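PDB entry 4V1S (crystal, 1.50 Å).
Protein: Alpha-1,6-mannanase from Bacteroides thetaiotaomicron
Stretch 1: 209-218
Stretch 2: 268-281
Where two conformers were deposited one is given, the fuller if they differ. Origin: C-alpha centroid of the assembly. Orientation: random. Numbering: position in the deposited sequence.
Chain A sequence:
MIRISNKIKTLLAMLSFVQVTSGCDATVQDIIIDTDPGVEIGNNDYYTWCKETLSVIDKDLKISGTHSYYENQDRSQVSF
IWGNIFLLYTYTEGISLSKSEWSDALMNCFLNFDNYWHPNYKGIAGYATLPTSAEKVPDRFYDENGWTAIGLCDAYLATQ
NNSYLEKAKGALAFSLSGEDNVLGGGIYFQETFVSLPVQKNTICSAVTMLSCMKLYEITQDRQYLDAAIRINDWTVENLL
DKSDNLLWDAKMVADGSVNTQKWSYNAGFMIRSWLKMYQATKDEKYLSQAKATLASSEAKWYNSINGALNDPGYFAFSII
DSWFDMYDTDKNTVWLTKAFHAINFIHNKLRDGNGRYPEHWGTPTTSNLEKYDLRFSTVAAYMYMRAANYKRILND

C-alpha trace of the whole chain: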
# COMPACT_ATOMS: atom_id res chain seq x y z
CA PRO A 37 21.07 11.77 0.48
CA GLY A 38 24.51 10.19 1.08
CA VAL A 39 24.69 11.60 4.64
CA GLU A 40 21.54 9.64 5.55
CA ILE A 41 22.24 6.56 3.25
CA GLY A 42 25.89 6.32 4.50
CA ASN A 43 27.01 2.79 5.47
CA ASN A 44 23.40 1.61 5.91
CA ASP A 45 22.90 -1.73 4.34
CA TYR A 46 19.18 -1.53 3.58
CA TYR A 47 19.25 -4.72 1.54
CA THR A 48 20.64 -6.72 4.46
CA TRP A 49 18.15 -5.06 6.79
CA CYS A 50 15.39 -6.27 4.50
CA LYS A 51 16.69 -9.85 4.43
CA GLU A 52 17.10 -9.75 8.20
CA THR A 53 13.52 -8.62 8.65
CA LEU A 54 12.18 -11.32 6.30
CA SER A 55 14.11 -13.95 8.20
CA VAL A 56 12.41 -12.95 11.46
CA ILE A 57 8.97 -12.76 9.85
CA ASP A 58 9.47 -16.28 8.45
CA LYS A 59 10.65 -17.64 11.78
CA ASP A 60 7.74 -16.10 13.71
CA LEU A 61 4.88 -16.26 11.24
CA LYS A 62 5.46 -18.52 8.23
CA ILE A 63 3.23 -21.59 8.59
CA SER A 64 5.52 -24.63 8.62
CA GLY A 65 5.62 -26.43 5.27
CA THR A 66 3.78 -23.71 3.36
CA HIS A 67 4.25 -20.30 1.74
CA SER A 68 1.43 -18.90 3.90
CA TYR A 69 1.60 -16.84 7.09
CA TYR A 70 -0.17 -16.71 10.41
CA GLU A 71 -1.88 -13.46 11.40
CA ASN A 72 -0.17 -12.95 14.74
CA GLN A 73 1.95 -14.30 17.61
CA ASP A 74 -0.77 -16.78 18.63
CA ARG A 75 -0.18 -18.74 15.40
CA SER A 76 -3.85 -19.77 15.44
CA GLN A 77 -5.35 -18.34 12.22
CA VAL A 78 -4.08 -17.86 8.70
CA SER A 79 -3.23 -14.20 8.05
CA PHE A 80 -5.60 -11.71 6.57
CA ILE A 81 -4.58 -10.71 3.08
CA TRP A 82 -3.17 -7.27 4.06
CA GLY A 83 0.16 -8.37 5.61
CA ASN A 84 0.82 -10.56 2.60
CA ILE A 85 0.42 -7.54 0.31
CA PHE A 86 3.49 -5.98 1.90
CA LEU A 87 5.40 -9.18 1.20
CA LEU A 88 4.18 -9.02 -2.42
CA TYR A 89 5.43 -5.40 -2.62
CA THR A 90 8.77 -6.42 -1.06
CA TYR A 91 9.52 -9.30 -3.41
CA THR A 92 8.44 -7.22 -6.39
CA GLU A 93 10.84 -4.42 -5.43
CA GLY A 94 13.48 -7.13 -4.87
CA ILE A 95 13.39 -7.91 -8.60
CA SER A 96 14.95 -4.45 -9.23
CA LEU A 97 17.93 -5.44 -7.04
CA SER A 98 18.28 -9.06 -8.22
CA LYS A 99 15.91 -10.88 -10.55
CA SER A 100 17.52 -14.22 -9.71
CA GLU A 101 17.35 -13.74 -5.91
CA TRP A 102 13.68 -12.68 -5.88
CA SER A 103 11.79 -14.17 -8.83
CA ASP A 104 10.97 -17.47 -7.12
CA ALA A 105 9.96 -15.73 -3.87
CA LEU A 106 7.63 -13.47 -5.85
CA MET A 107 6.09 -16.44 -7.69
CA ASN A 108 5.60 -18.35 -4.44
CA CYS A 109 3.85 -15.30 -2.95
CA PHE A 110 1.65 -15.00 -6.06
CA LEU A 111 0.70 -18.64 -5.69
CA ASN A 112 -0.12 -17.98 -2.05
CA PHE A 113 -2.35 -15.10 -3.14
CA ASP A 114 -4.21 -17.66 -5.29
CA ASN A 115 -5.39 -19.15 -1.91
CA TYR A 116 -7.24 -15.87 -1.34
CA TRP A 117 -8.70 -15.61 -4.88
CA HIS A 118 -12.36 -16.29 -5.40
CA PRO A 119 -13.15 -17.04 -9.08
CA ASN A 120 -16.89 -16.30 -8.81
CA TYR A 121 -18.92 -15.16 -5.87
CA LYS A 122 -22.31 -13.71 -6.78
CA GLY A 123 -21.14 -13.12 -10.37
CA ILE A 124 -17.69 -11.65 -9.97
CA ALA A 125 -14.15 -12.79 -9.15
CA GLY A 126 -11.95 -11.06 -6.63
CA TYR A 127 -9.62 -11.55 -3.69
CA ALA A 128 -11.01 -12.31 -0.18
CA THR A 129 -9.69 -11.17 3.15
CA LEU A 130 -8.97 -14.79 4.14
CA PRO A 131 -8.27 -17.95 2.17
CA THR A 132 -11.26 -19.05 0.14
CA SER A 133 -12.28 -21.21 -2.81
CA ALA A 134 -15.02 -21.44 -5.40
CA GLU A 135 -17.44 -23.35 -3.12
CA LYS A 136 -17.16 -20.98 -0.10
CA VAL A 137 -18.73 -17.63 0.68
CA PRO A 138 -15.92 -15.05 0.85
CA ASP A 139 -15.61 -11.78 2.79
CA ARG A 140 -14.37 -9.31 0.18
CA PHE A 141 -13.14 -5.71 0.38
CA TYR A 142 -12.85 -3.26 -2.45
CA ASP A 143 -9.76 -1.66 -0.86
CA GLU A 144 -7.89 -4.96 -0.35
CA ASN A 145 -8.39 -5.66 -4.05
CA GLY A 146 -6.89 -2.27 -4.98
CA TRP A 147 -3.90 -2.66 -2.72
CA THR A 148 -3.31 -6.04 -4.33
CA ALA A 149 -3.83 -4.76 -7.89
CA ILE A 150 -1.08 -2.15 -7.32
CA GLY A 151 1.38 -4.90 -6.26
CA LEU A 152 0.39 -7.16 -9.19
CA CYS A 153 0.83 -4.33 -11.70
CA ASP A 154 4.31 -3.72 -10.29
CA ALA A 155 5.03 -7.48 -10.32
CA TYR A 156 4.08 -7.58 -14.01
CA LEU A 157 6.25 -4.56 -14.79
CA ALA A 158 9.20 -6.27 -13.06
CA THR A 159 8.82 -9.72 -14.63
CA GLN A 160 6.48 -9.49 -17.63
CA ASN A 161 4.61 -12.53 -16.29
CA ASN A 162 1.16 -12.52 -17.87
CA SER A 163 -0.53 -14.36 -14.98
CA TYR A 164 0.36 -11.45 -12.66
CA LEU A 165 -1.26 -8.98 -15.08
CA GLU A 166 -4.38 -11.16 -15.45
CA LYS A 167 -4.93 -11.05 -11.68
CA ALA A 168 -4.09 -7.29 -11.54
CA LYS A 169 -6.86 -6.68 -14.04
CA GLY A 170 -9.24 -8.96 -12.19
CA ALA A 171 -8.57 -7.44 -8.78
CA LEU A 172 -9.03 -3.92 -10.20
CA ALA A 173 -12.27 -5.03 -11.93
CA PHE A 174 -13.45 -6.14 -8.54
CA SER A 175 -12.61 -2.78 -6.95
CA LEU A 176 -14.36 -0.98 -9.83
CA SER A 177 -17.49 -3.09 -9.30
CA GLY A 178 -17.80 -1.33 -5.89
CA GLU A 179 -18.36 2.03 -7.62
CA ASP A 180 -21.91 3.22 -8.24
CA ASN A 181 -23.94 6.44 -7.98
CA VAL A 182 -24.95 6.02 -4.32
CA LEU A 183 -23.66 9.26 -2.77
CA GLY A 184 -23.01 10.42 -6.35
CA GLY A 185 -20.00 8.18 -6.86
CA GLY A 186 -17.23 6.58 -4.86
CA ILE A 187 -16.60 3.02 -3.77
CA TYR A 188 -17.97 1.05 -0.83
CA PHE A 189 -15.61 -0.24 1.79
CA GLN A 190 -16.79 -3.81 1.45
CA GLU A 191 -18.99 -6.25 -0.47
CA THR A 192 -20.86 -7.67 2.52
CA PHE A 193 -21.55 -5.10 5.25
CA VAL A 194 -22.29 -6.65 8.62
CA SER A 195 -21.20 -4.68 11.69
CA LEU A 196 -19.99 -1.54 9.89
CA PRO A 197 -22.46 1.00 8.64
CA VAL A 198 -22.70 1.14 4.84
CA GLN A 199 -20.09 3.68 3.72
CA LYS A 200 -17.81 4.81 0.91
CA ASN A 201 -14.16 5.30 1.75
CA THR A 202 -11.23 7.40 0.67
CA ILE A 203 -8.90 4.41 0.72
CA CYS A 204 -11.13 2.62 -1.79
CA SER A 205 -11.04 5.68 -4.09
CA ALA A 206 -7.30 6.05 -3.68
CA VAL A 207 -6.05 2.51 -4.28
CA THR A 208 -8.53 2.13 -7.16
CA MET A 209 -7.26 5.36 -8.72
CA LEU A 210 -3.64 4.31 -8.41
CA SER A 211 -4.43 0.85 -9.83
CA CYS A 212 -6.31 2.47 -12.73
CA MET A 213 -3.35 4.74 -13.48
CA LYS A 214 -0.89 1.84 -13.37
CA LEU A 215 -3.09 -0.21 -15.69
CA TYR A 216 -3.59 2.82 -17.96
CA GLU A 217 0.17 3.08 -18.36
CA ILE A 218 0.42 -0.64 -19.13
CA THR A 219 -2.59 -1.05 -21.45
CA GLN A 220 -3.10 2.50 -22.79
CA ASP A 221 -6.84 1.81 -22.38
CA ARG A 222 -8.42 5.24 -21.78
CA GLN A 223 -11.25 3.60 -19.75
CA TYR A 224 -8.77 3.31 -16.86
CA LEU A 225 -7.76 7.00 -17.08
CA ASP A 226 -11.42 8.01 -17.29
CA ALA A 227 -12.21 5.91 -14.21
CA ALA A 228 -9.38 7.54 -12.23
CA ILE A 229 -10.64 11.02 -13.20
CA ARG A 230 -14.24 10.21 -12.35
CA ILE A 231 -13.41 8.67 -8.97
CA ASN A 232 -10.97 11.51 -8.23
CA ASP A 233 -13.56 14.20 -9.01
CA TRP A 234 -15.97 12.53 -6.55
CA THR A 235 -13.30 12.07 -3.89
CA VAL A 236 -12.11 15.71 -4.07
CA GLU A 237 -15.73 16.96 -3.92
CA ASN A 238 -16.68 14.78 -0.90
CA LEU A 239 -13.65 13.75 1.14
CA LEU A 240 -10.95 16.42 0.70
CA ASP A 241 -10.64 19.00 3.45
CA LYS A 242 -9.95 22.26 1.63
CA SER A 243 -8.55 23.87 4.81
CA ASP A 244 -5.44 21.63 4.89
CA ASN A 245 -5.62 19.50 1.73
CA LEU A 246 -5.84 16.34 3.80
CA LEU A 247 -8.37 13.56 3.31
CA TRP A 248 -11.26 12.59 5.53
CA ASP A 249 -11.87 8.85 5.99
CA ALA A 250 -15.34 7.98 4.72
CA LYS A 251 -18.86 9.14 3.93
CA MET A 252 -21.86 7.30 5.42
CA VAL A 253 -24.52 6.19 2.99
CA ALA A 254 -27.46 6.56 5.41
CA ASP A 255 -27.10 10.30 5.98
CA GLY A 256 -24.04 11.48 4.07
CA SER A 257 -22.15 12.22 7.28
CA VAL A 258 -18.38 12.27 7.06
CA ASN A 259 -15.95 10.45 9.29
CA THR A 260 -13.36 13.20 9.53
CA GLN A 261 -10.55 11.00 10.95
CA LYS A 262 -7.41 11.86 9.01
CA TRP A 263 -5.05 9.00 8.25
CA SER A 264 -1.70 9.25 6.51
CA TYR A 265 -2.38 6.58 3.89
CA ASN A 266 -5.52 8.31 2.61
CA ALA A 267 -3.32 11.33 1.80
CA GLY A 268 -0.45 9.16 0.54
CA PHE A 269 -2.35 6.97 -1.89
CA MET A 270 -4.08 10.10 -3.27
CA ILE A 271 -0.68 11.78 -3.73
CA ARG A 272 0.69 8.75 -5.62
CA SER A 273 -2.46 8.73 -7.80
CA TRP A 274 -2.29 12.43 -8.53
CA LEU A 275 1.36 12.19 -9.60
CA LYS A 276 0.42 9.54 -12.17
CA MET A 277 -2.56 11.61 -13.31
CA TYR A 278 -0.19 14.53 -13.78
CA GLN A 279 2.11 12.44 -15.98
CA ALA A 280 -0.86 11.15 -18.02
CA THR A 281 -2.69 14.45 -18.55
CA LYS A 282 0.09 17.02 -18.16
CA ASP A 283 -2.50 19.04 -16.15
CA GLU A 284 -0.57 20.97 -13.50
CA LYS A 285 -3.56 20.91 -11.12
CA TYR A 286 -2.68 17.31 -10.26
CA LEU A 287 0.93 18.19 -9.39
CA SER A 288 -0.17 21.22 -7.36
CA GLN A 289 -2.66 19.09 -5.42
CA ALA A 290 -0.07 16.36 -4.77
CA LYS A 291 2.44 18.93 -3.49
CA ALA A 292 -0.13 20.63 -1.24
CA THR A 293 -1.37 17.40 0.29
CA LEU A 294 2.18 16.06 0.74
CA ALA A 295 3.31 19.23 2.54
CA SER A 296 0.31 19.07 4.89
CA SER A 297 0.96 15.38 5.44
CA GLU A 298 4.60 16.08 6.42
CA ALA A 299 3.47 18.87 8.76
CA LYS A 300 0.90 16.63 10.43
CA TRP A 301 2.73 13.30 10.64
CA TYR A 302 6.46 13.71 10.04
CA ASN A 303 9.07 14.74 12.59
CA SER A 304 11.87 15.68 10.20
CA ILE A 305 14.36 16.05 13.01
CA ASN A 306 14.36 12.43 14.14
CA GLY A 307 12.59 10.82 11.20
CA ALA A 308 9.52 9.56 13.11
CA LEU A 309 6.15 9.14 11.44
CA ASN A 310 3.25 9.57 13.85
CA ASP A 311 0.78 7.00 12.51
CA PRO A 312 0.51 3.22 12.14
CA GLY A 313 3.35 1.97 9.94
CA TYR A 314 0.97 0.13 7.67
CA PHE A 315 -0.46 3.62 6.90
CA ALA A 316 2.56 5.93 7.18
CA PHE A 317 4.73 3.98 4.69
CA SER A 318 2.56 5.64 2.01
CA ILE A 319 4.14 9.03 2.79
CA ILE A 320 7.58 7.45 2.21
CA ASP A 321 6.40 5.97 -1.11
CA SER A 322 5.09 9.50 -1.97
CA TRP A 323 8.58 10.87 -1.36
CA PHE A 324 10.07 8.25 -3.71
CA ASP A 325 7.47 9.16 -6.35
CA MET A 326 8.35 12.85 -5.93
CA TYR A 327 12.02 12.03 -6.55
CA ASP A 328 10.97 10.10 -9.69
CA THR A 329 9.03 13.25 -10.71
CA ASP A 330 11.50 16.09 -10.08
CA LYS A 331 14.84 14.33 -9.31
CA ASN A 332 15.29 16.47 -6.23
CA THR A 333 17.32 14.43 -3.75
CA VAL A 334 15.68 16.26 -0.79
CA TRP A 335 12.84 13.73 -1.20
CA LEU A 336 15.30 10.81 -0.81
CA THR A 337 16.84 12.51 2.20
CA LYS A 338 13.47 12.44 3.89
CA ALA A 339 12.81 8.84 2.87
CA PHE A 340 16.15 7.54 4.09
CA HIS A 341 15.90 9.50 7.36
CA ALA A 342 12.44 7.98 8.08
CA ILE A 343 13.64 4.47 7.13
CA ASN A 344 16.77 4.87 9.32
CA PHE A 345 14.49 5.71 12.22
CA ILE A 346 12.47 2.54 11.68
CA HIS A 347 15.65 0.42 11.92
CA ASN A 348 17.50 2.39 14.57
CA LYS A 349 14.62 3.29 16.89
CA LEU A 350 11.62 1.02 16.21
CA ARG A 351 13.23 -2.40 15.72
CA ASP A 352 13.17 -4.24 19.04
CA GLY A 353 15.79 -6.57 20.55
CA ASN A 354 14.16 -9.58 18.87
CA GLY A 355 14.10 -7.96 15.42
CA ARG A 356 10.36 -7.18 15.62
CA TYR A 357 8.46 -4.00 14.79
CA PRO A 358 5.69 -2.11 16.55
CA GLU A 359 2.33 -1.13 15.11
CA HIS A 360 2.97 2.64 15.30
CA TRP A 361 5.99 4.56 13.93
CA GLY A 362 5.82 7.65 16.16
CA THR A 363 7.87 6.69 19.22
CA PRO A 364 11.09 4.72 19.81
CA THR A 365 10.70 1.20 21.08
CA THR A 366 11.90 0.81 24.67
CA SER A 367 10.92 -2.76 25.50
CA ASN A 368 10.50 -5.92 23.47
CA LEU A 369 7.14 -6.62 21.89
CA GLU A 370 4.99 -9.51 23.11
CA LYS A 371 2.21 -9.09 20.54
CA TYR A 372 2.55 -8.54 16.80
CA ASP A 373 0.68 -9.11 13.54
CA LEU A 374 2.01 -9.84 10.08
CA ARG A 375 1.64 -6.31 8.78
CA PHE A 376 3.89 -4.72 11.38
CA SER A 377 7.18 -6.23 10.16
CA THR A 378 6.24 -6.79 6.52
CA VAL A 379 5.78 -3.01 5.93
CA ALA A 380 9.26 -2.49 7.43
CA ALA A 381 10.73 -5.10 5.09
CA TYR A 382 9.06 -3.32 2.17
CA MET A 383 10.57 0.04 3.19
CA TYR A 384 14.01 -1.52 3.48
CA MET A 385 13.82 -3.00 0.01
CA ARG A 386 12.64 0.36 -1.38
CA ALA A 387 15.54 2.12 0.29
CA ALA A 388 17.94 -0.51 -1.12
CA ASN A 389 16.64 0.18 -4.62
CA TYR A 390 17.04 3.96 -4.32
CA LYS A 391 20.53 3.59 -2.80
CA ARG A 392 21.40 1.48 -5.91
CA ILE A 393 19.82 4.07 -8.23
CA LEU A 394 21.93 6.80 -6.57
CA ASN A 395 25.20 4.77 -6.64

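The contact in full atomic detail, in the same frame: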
# COMPACT_ATOMS: atom_id res chain seq x y z
N MET A 209 -7.86 4.40 -7.85
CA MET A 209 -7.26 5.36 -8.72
C MET A 209 -5.83 5.00 -9.10
O MET A 209 -5.46 5.05 -10.28
CB MET A 209 -7.26 6.77 -8.10
CG MET A 209 -8.65 7.41 -8.07
SD MET A 209 -8.80 8.82 -6.93
CE MET A 209 -7.34 9.76 -7.38
N LEU A 210 -5.02 4.62 -8.12
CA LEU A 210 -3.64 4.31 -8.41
C LEU A 210 -3.56 3.07 -9.31
O LEU A 210 -2.78 3.04 -10.26
CB LEU A 210 -2.83 4.13 -7.12
CG LEU A 210 -1.34 3.89 -7.37
CD1 LEU A 210 -0.69 5.04 -8.15
CD2 LEU A 210 -0.61 3.71 -6.06
N SER A 211 -4.37 2.06 -9.02
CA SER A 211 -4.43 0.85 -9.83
C SER A 211 -4.82 1.18 -11.27
O SER A 211 -4.22 0.68 -12.24
CB SER A 211 -5.42 -0.15 -9.25
OG SER A 211 -5.04 -0.64 -7.98
N CYS A 212 -5.86 2.01 -11.41
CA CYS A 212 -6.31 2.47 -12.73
C CYS A 212 -5.17 3.15 -13.49
O CYS A 212 -4.96 2.88 -14.67
CB CYS A 212 -7.49 3.44 -12.61
SG CYS A 212 -9.10 2.69 -12.32
N MET A 213 -4.44 4.04 -12.81
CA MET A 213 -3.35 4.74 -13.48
C MET A 213 -2.21 3.80 -13.88
O MET A 213 -1.64 3.94 -14.98
CB MET A 213 -2.85 5.91 -12.64
CG MET A 213 -3.88 7.02 -12.50
SD MET A 213 -4.61 7.59 -14.06
CE MET A 213 -3.15 7.98 -15.02
N LYS A 214 -1.91 2.81 -13.04
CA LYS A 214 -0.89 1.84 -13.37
C LYS A 214 -1.32 0.99 -14.55
O LYS A 214 -0.52 0.76 -15.48
CB LYS A 214 -0.51 0.99 -12.15
CG LYS A 214 0.29 1.76 -11.09
CD LYS A 214 0.65 0.94 -9.87
CE LYS A 214 1.75 1.64 -9.09
NZ LYS A 214 3.07 1.47 -9.74
N LEU A 215 -2.58 0.55 -14.56
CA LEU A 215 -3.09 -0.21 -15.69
C LEU A 215 -3.27 0.63 -16.98
O LEU A 215 -3.10 0.11 -18.10
CB LEU A 215 -4.36 -0.96 -15.32
CG LEU A 215 -4.05 -2.36 -14.76
CD1 LEU A 215 -5.24 -2.92 -14.01
CD2 LEU A 215 -3.64 -3.32 -15.87
N TYR A 216 -3.57 1.91 -16.82
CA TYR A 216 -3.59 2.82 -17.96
C TYR A 216 -2.22 2.87 -18.63
O TYR A 216 -2.11 2.78 -19.85
CB TYR A 216 -4.02 4.24 -17.55
CG TYR A 216 -3.92 5.21 -18.69
CD1 TYR A 216 -4.73 5.08 -19.80
CD2 TYR A 216 -2.98 6.24 -18.66
CE1 TYR A 216 -4.62 5.96 -20.87
CE2 TYR A 216 -2.86 7.12 -19.72
CZ TYR A 216 -3.69 6.98 -20.81
OH TYR A 216 -3.59 7.85 -21.88
N GLU A 217 -1.18 3.01 -17.82
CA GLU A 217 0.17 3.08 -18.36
C GLU A 217 0.53 1.78 -19.08
O GLU A 217 1.12 1.81 -20.16
CB GLU A 217 1.16 3.40 -17.25
CG GLU A 217 1.02 4.82 -16.74
CD GLU A 217 2.11 5.25 -15.76
OE1 GLU A 217 2.96 4.40 -15.36
OE2 GLU A 217 2.08 6.45 -15.37
N ILE A 218 0.13 0.65 -18.52
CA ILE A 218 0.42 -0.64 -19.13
C ILE A 218 -0.39 -0.88 -20.41
O ILE A 218 0.18 -1.29 -21.45
CB ILE A 218 0.17 -1.80 -18.12
CG1 ILE A 218 1.24 -1.74 -17.03
CG2 ILE A 218 0.18 -3.16 -18.82
CD1 ILE A 218 0.87 -2.50 -15.77
N GLY A 268 -1.55 9.71 1.32
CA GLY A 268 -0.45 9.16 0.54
C GLY A 268 -0.89 8.48 -0.75
O GLY A 268 -0.33 8.71 -1.80
N PHE A 269 -1.90 7.62 -0.68
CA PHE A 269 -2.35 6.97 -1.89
C PHE A 269 -3.00 7.96 -2.87
O PHE A 269 -2.89 7.75 -4.07
CB PHE A 269 -3.30 5.81 -1.62
CG PHE A 269 -2.61 4.51 -1.23
CD1 PHE A 269 -1.96 3.75 -2.20
CD2 PHE A 269 -2.71 4.00 0.05
CE1 PHE A 269 -1.37 2.55 -1.88
CE2 PHE A 269 -2.14 2.78 0.37
CZ PHE A 269 -1.48 2.07 -0.60
N MET A 270 -3.61 9.04 -2.38
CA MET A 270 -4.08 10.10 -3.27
C MET A 270 -2.92 10.85 -3.94
O MET A 270 -2.96 11.06 -5.14
CB MET A 270 -5.04 11.08 -2.59
CG MET A 270 -6.39 10.48 -2.15
SD MET A 270 -7.42 9.83 -3.49
CE MET A 270 -7.96 11.38 -4.18
N ILE A 271 -1.88 11.14 -3.19
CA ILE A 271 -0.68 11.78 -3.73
C ILE A 271 -0.11 10.90 -4.87
O ILE A 271 0.18 11.40 -5.97
CB ILE A 271 0.36 12.05 -2.63
CG1 ILE A 271 -0.13 13.14 -1.68
CG2 ILE A 271 1.70 12.46 -3.24
CD1 ILE A 271 0.58 13.06 -0.32
N ARG A 272 0.10 9.61 -4.60
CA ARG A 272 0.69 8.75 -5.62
C ARG A 272 -0.19 8.75 -6.89
O ARG A 272 0.31 8.78 -8.02
CB ARG A 272 0.87 7.34 -5.09
CG ARG A 272 1.79 7.25 -3.89
CD ARG A 272 2.26 5.82 -3.66
NE ARG A 272 3.22 5.50 -4.70
CZ ARG A 272 3.57 4.30 -5.11
NH1 ARG A 272 3.06 3.20 -4.57
NH2 ARG A 272 4.48 4.20 -6.09
N SER A 273 -1.51 8.70 -6.68
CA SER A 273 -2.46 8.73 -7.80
C SER A 273 -2.34 10.02 -8.59
O SER A 273 -2.25 9.99 -9.82
CB SER A 273 -3.88 8.52 -7.29
OG SER A 273 -4.05 7.24 -6.71
N TRP A 274 -2.36 11.14 -7.88
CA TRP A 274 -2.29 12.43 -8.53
C TRP A 274 -1.02 12.61 -9.33
O TRP A 274 -1.05 13.22 -10.42
CB TRP A 274 -2.45 13.56 -7.53
CG TRP A 274 -3.81 13.70 -6.92
CD1 TRP A 274 -5.02 13.51 -7.53
CD2 TRP A 274 -4.10 14.09 -5.56
NE1 TRP A 274 -6.04 13.76 -6.63
CE2 TRP A 274 -5.50 14.12 -5.42
CE3 TRP A 274 -3.31 14.41 -4.45
CZ2 TRP A 274 -6.14 14.47 -4.22
CZ3 TRP A 274 -3.93 14.74 -3.27
CH2 TRP A 274 -5.33 14.77 -3.15
N LEU A 275 0.10 12.09 -8.84
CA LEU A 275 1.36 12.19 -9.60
C LEU A 275 1.25 11.44 -10.90
O LEU A 275 1.76 11.91 -11.93
CB LEU A 275 2.56 11.75 -8.75
CG LEU A 275 2.87 12.67 -7.56
CD1 LEU A 275 3.96 12.05 -6.73
CD2 LEU A 275 3.28 14.08 -8.01
N LYS A 276 0.61 10.27 -10.91
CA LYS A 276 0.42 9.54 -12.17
C LYS A 276 -0.56 10.26 -13.09
O LYS A 276 -0.37 10.27 -14.31
CB LYS A 276 -0.02 8.10 -11.95
CG LYS A 276 1.03 7.28 -11.22
CD LYS A 276 0.86 5.79 -11.39
CE LYS A 276 1.47 5.31 -12.71
NZ LYS A 276 2.96 5.39 -12.66
N MET A 277 -1.59 10.87 -12.51
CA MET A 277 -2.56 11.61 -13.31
C MET A 277 -1.91 12.82 -13.95
O MET A 277 -2.20 13.15 -15.09
CB MET A 277 -3.77 12.01 -12.49
CG MET A 277 -4.54 10.78 -12.00
SD MET A 277 -5.86 11.10 -10.84
CE MET A 277 -7.14 11.61 -12.01
N TYR A 278 -0.99 13.45 -13.22
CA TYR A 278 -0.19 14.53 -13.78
C TYR A 278 0.62 14.08 -14.99
O TYR A 278 0.60 14.73 -16.03
CB TYR A 278 0.74 15.10 -12.72
CG TYR A 278 1.71 16.11 -13.26
CD1 TYR A 278 1.26 17.26 -13.90
CD2 TYR A 278 3.09 15.92 -13.13
CE1 TYR A 278 2.16 18.19 -14.41
CE2 TYR A 278 3.98 16.85 -13.61
CZ TYR A 278 3.51 17.98 -14.26
OH TYR A 278 4.40 18.90 -14.73
N GLN A 279 1.32 12.96 -14.85
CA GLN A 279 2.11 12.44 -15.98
C GLN A 279 1.23 12.10 -17.19
O GLN A 279 1.62 12.35 -18.34
CB GLN A 279 2.92 11.21 -15.55
CG GLN A 279 3.99 11.52 -14.52
CD GLN A 279 5.01 12.59 -14.94
OE1 GLN A 279 5.58 13.30 -14.09
NE2 GLN A 279 5.25 12.71 -16.24
N ALA A 280 0.04 11.56 -16.94
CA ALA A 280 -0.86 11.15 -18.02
C ALA A 280 -1.53 12.32 -18.76
O ALA A 280 -1.72 12.26 -19.98
CB ALA A 280 -1.92 10.20 -17.48
N THR A 281 -1.89 13.36 -18.01
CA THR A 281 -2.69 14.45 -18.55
C THR A 281 -1.89 15.72 -18.81
O THR A 281 -2.33 16.59 -19.56
CB THR A 281 -3.84 14.82 -17.59
OG1 THR A 281 -3.28 15.34 -16.39
CG2 THR A 281 -4.74 13.60 -17.30
O HOH W 1 3.55 2.36 -12.42
O HOH W 2 -2.32 10.10 -21.61
O HOH W 3 0.35 8.11 -15.88

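The strongest polar link between these two helices is the salt bridge of Glu 217 and Lys 276, in which Lys 276 NZ lies 2.9 Å from Glu 217 OE1. The ionic pairing is close, but the hydrogen bond it contains, donated by the ammonium, is weak. Waters reinforce the same region. One accepts from both Lys 214 NZ (2.9 Å) and Lys 276 NZ (3.1 Å), so the two like charges share a single oxygen; a second donates to Glu 217 OE2 (2.5 Å) and to the backbone Lys 276 O (2.8 Å). A third joins Tyr 216 OH (2.6 Å) to Ala 280 O (2.8 Å), donating to the carbonyl.

Proximity alone does not make a bond at Ser 273. Its OG is 3.1 Å from Leu 210 N, but the angle is poor, and the hydroxyl instead donates to Phe 269 O at 2.9 Å, within its own helix. The small side chain coincides with the tightest backbone approach in the register, 4.6 Å between Leu 210 CA and Ser 273 CA. Toward the C-terminal ends the helices diverge, with Glu 217 CA and Ala 280 CA 8.1 Å apart, consistent with axes inclined at 29°.

Packing is knob-into-hole. Met 209 sits among Met 270, Ser 273, Trp 274 and Met 277, its CE 3.6 Å from Met 270 CE and 4.0 Å from Met 277 SD. Leu 210 places CD2 at the edge of the Phe 269 ring, 4.1 Å from CD1, and over one face of the Arg 272 guanidinium, 4.0 Å from NH1. Met 213 reaches Ala 280 CB with its CE at 3.5 Å. Lys 276 is a knob in the reverse direction: its aliphatic chain packs against Leu 210 and Met 213, with CD 3.7 Å from Leu 210 CD1, while its NZ serves the salt bridge.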